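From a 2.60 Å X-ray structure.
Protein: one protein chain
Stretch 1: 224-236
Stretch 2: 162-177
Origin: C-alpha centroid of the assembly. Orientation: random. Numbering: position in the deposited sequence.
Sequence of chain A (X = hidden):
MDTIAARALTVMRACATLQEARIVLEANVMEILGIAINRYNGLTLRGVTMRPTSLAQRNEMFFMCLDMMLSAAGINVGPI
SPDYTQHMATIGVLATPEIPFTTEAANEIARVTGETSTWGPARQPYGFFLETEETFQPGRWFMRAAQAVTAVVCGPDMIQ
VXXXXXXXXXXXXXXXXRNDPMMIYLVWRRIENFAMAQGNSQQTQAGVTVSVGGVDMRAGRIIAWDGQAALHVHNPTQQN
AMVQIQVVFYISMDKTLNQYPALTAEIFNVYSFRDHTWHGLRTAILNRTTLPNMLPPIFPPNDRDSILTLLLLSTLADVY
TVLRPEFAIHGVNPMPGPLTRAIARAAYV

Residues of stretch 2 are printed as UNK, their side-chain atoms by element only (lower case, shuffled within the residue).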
# COMPACT_ATOMS: atom_id res chain seq x y z
N ALA A 224 -7.44 -18.94 -11.94
CA ALA A 224 -6.41 -19.27 -10.98
C ALA A 224 -5.69 -20.50 -11.51
O ALA A 224 -6.23 -21.60 -11.50
CB ALA A 224 -7.05 -19.56 -9.66
N TRP A 225 -4.48 -20.32 -12.00
CA TRP A 225 -3.75 -21.43 -12.56
C TRP A 225 -2.50 -21.72 -11.74
O TRP A 225 -1.71 -20.82 -11.46
CB TRP A 225 -3.37 -21.07 -14.01
CG TRP A 225 -2.50 -22.08 -14.74
CD1 TRP A 225 -2.70 -23.43 -14.82
CD2 TRP A 225 -1.27 -21.82 -15.46
NE1 TRP A 225 -1.68 -24.03 -15.51
CE2 TRP A 225 -0.79 -23.07 -15.91
CE3 TRP A 225 -0.55 -20.67 -15.75
CZ2 TRP A 225 0.41 -23.19 -16.65
CZ3 TRP A 225 0.65 -20.79 -16.49
CH2 TRP A 225 1.11 -22.04 -16.93
N ASP A 226 -2.30 -22.99 -11.41
CA ASP A 226 -1.15 -23.42 -10.63
C ASP A 226 0.16 -23.42 -11.35
O ASP A 226 1.18 -23.74 -10.75
CB ASP A 226 -1.35 -24.80 -10.06
CG ASP A 226 -1.79 -25.79 -11.09
OD1 ASP A 226 -2.97 -25.73 -11.51
OD2 ASP A 226 -0.95 -26.62 -11.48
N GLY A 227 0.15 -23.15 -12.64
CA GLY A 227 1.40 -23.13 -13.39
C GLY A 227 1.90 -24.50 -13.83
O GLY A 227 2.92 -24.57 -14.52
N GLN A 228 1.22 -25.57 -13.42
CA GLN A 228 1.64 -26.94 -13.77
C GLN A 228 0.66 -27.57 -14.76
O GLN A 228 1.07 -28.13 -15.79
CB GLN A 228 1.75 -27.85 -12.53
CG GLN A 228 2.85 -27.51 -11.53
CD GLN A 228 4.22 -27.38 -12.19
OE1 GLN A 228 4.77 -28.36 -12.70
NE2 GLN A 228 4.78 -26.16 -12.19
N ALA A 229 -0.63 -27.49 -14.44
CA ALA A 229 -1.69 -28.05 -15.27
C ALA A 229 -1.56 -27.54 -16.70
O ALA A 229 -1.19 -26.39 -16.91
CB ALA A 229 -3.06 -27.67 -14.73
N ALA A 230 -1.90 -28.38 -17.66
CA ALA A 230 -1.79 -28.02 -19.08
C ALA A 230 -2.70 -26.88 -19.51
O ALA A 230 -3.92 -26.86 -19.21
CB ALA A 230 -2.00 -29.22 -19.94
N LEU A 231 -2.09 -25.94 -20.21
CA LEU A 231 -2.77 -24.75 -20.73
C LEU A 231 -2.92 -25.06 -22.21
O LEU A 231 -1.98 -24.89 -23.00
CB LEU A 231 -1.85 -23.56 -20.52
CG LEU A 231 -2.52 -22.22 -20.49
CD1 LEU A 231 -3.71 -22.31 -19.60
CD2 LEU A 231 -1.52 -21.26 -19.94
N HIS A 232 -4.12 -25.50 -22.57
CA HIS A 232 -4.40 -25.95 -23.91
C HIS A 232 -5.27 -25.04 -24.78
O HIS A 232 -6.45 -24.80 -24.49
CB HIS A 232 -5.03 -27.33 -23.78
CG HIS A 232 -5.15 -28.07 -25.07
ND1 HIS A 232 -4.08 -28.67 -25.69
CD2 HIS A 232 -6.24 -28.35 -25.84
CE1 HIS A 232 -4.49 -29.29 -26.78
NE2 HIS A 232 -5.79 -29.11 -26.90
N VAL A 233 -4.70 -24.56 -25.88
CA VAL A 233 -5.45 -23.71 -26.80
C VAL A 233 -5.90 -24.53 -28.02
O VAL A 233 -5.16 -25.37 -28.54
CB VAL A 233 -4.63 -22.51 -27.29
CG1 VAL A 233 -5.58 -21.43 -27.77
CG2 VAL A 233 -3.71 -21.99 -26.18
N HIS A 234 -7.14 -24.32 -28.45
CA HIS A 234 -7.70 -25.04 -29.58
C HIS A 234 -8.48 -24.10 -30.52
O HIS A 234 -9.39 -23.37 -30.08
CB HIS A 234 -8.63 -26.15 -29.07
CG HIS A 234 -9.34 -26.91 -30.15
ND1 HIS A 234 -8.75 -27.23 -31.36
CD2 HIS A 234 -10.61 -27.40 -30.21
CE1 HIS A 234 -9.62 -27.89 -32.11
NE2 HIS A 234 -10.75 -28.01 -31.44
N ASN A 235 -8.09 -24.09 -31.80
CA ASN A 235 -8.75 -23.30 -32.85
C ASN A 235 -9.55 -24.26 -33.74
O ASN A 235 -9.00 -24.85 -34.65
CB ASN A 235 -7.70 -22.62 -33.72
CG ASN A 235 -8.33 -21.79 -34.81
OD1 ASN A 235 -9.54 -21.53 -34.78
ND2 ASN A 235 -7.52 -21.38 -35.80
N PRO A 236 -10.84 -24.47 -33.43
CA PRO A 236 -11.66 -25.38 -34.25
C PRO A 236 -12.13 -24.70 -35.54
O PRO A 236 -12.80 -25.29 -36.37
CB PRO A 236 -12.83 -25.66 -33.33
CG PRO A 236 -13.04 -24.37 -32.68
CD PRO A 236 -11.63 -23.95 -32.31
N UNK A 162 -0.53 -17.63 -31.79
CA UNK A 162 -1.03 -17.66 -33.18
C UNK A 162 -1.43 -19.11 -33.44
O UNK A 162 -0.63 -20.03 -33.20
o UNK A 162 0.62 -16.04 -33.99
c UNK A 162 0.07 -17.32 -34.18
N UNK A 163 -2.65 -19.33 -33.90
CA UNK A 163 -3.11 -20.69 -34.20
C UNK A 163 -3.50 -20.85 -35.69
O UNK A 163 -4.28 -20.03 -36.23
c UNK A 163 -4.38 -21.03 -33.38
c UNK A 163 -4.22 -19.86 -31.20
c UNK A 163 -4.59 -21.14 -31.88
c UNK A 163 -3.83 -22.32 -31.33
N UNK A 164 -2.97 -21.89 -36.35
CA UNK A 164 -3.36 -22.20 -37.75
C UNK A 164 -4.81 -22.73 -37.68
O UNK A 164 -5.28 -23.15 -36.60
c UNK A 164 -2.47 -23.28 -38.37
n UNK A 164 -0.12 -23.46 -38.92
o UNK A 164 -1.21 -21.60 -39.56
c UNK A 164 -1.20 -22.70 -39.00
N UNK A 165 -5.53 -22.69 -38.81
CA UNK A 165 -6.90 -23.20 -38.82
C UNK A 165 -6.89 -24.65 -38.34
O UNK A 165 -5.99 -25.43 -38.69
c UNK A 165 -7.49 -23.10 -40.19
N UNK A 166 -7.84 -24.96 -37.45
CA UNK A 166 -7.94 -26.30 -36.89
C UNK A 166 -6.87 -26.76 -35.90
O UNK A 166 -7.00 -27.86 -35.35
N UNK A 167 -5.85 -25.93 -35.64
CA UNK A 167 -4.75 -26.29 -34.72
C UNK A 167 -5.07 -26.34 -33.20
O UNK A 167 -6.06 -25.77 -32.72
c UNK A 167 -3.53 -25.39 -34.97
N UNK A 168 -4.24 -27.08 -32.48
CA UNK A 168 -4.39 -27.26 -31.03
C UNK A 168 -3.01 -27.55 -30.47
O UNK A 168 -2.16 -28.14 -31.16
c UNK A 168 -5.35 -28.40 -30.71
c UNK A 168 -5.89 -30.84 -31.01
n UNK A 168 -7.34 -31.94 -28.83
c UNK A 168 -5.12 -29.65 -31.54
n UNK A 168 -7.26 -30.49 -30.63
c UNK A 168 -7.92 -31.02 -29.60
n UNK A 168 -9.16 -30.63 -29.32
N UNK A 169 -2.76 -27.09 -29.25
CA UNK A 169 -1.47 -27.29 -28.60
C UNK A 169 -1.43 -26.81 -27.17
O UNK A 169 -2.36 -26.17 -26.67
N UNK A 170 -0.36 -27.19 -26.48
CA UNK A 170 -0.16 -26.82 -25.08
C UNK A 170 0.74 -25.60 -25.08
O UNK A 170 1.74 -25.53 -25.80
c UNK A 170 -0.53 -29.05 -23.88
o UNK A 170 -1.77 -28.90 -24.14
c UNK A 170 0.48 -27.98 -24.30
o UNK A 170 -0.06 -30.05 -23.27
N UNK A 171 0.45 -24.67 -24.19
CA UNK A 171 1.17 -23.42 -24.16
C UNK A 171 1.94 -23.12 -22.85
O UNK A 171 2.79 -22.22 -22.81
c UNK A 171 0.39 -21.08 -23.88
c UNK A 171 0.16 -22.20 -26.03
c UNK A 171 0.14 -22.36 -24.55
N UNK A 172 1.76 -23.96 -21.83
CA UNK A 172 2.41 -23.73 -20.54
C UNK A 172 3.91 -23.49 -20.44
O UNK A 172 4.32 -22.74 -19.58
n UNK A 172 1.76 -28.32 -20.71
c UNK A 172 2.61 -26.18 -20.09
c UNK A 172 2.09 -24.86 -19.60
c UNK A 172 1.53 -27.02 -20.71
o UNK A 172 0.47 -26.51 -21.12
N UNK A 173 4.73 -24.13 -21.26
CA UNK A 173 6.17 -23.95 -21.14
C UNK A 173 6.70 -22.55 -21.30
O UNK A 173 7.82 -22.27 -20.87
c UNK A 173 6.54 -25.11 -23.45
o UNK A 173 4.65 -26.53 -22.77
n UNK A 173 4.53 -25.55 -24.81
c UNK A 173 6.97 -24.95 -21.99
c UNK A 173 5.15 -25.80 -23.65
N UNK A 174 5.91 -21.66 -21.90
CA UNK A 174 6.35 -20.26 -22.12
C UNK A 174 6.41 -19.56 -20.75
O UNK A 174 7.23 -18.65 -20.52
c UNK A 174 7.00 -18.01 -24.30
c UNK A 174 5.79 -18.10 -23.45
c UNK A 174 3.95 -19.46 -22.59
c UNK A 174 5.36 -19.53 -23.13
N UNK A 175 5.57 -20.05 -19.83
CA UNK A 175 5.45 -19.55 -18.46
C UNK A 175 6.42 -20.16 -17.46
O UNK A 175 6.64 -19.60 -16.39
c UNK A 175 2.69 -17.75 -18.14
c UNK A 175 4.06 -19.83 -17.92
c UNK A 175 2.21 -19.59 -19.58
c UNK A 175 2.98 -19.04 -18.57
c UNK A 175 1.17 -18.86 -20.17
c UNK A 175 1.65 -17.01 -18.72
c UNK A 175 0.89 -17.58 -19.74
N UNK A 176 6.98 -21.33 -17.79
CA UNK A 176 7.86 -22.06 -16.87
C UNK A 176 9.30 -21.60 -16.78
O UNK A 176 9.76 -20.81 -17.61
c UNK A 176 7.69 -23.57 -17.10
n UNK A 176 4.68 -25.88 -16.76
c UNK A 176 6.18 -23.96 -16.93
o UNK A 176 6.59 -26.11 -17.96
c UNK A 176 5.83 -25.41 -17.26
N UNK A 177 9.95 -21.95 -15.66
CA UNK A 177 11.34 -21.58 -15.44
C UNK A 177 11.64 -20.17 -14.96
O UNK A 177 12.78 -19.85 -14.62

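Position 162 carries one carbon and then one oxygen, far from stretch 1: Ser162. Position 163 has four carbons forked at the second, one fork carbon 4.0 Å from Val233 CG1; this is Leu163. At 164 the CA-to-CB bond points away from stretch 1, and two carbons, the second bearing an oxygen and a nitrogen, make an amide one carbon shorter than a glutamine: Asn164, whose backbone O accepts from Asn235 ND2 at 3.0 Å. Position 165 has a single carbon; its CA-to-CB bond points away, though its backbone CA lies 3.6 Å from Asn235 ND2: Ala165.

Position 166 has no side chain and a phi of 71°, which favours glycine: Gly166, within the type II turn running from Asn164 to 167. That last position bears one carbon, directed away, and is Ala167; its backbone O accepts a hydrogen bond from Asn235 N at 2.8 Å, with a weak second bond from His234 ND1 at 3.3 Å.

At 168 three carbons, a nitrogen and a carbon bearing two more nitrogens form a poorly ordered chain, one end nitrogen lying over a face of the His234 ring, 3.7 Å from His234 CD2: Arg168. Position 169 is bare, Gly169, paired with Val233 through both backbone bonds: Gly169 N to Val233 O at 3.0 Å and Val233 N to Gly169 O at 2.9 Å.

Position 170 shows two carbons, the second with two oxygens, one of them 2.8 Å from His232 ND1, which donates to it: Asp170. At 171 one carbon carries two more, one of them 3.9 Å from Val233 CG2; this is Val171, whose N also reaches Leu231 O at 2.7 Å.

At 172 the third of three carbons bears an oxygen and a nitrogen, and the oxygen lies 2.8 Å from Leu231 N, which donates to it: Gln172. Position 173 has the same atoms but no contact, Gln173; its NE2 bonds back to Asp170 O at 3.0 Å. Four carbons forked at the first, one arm longer, make 174 Ile174, also uninvolved. At 175 a carbon leads to a six-carbon ring whose face receives the edge of Trp225: Phe175. Position 176 has three carbons ending in oxygen and nitrogen, the nitrogen donating to Gly227 O at 3.1 Å: Gln176. Position 177 is bare with positive phi: Gly177.

The rule is a short antiparallel ladder extended by side chains. Where strand pairing stops, Gln172 supplies the acceptor for Leu231 and Asn235 grips the turn. His232 and His234 share one face with Arg168 and Asp170, while Val233 packs on the other.

Stretch 2 162-177: SLNAGARGDVQQIFQG
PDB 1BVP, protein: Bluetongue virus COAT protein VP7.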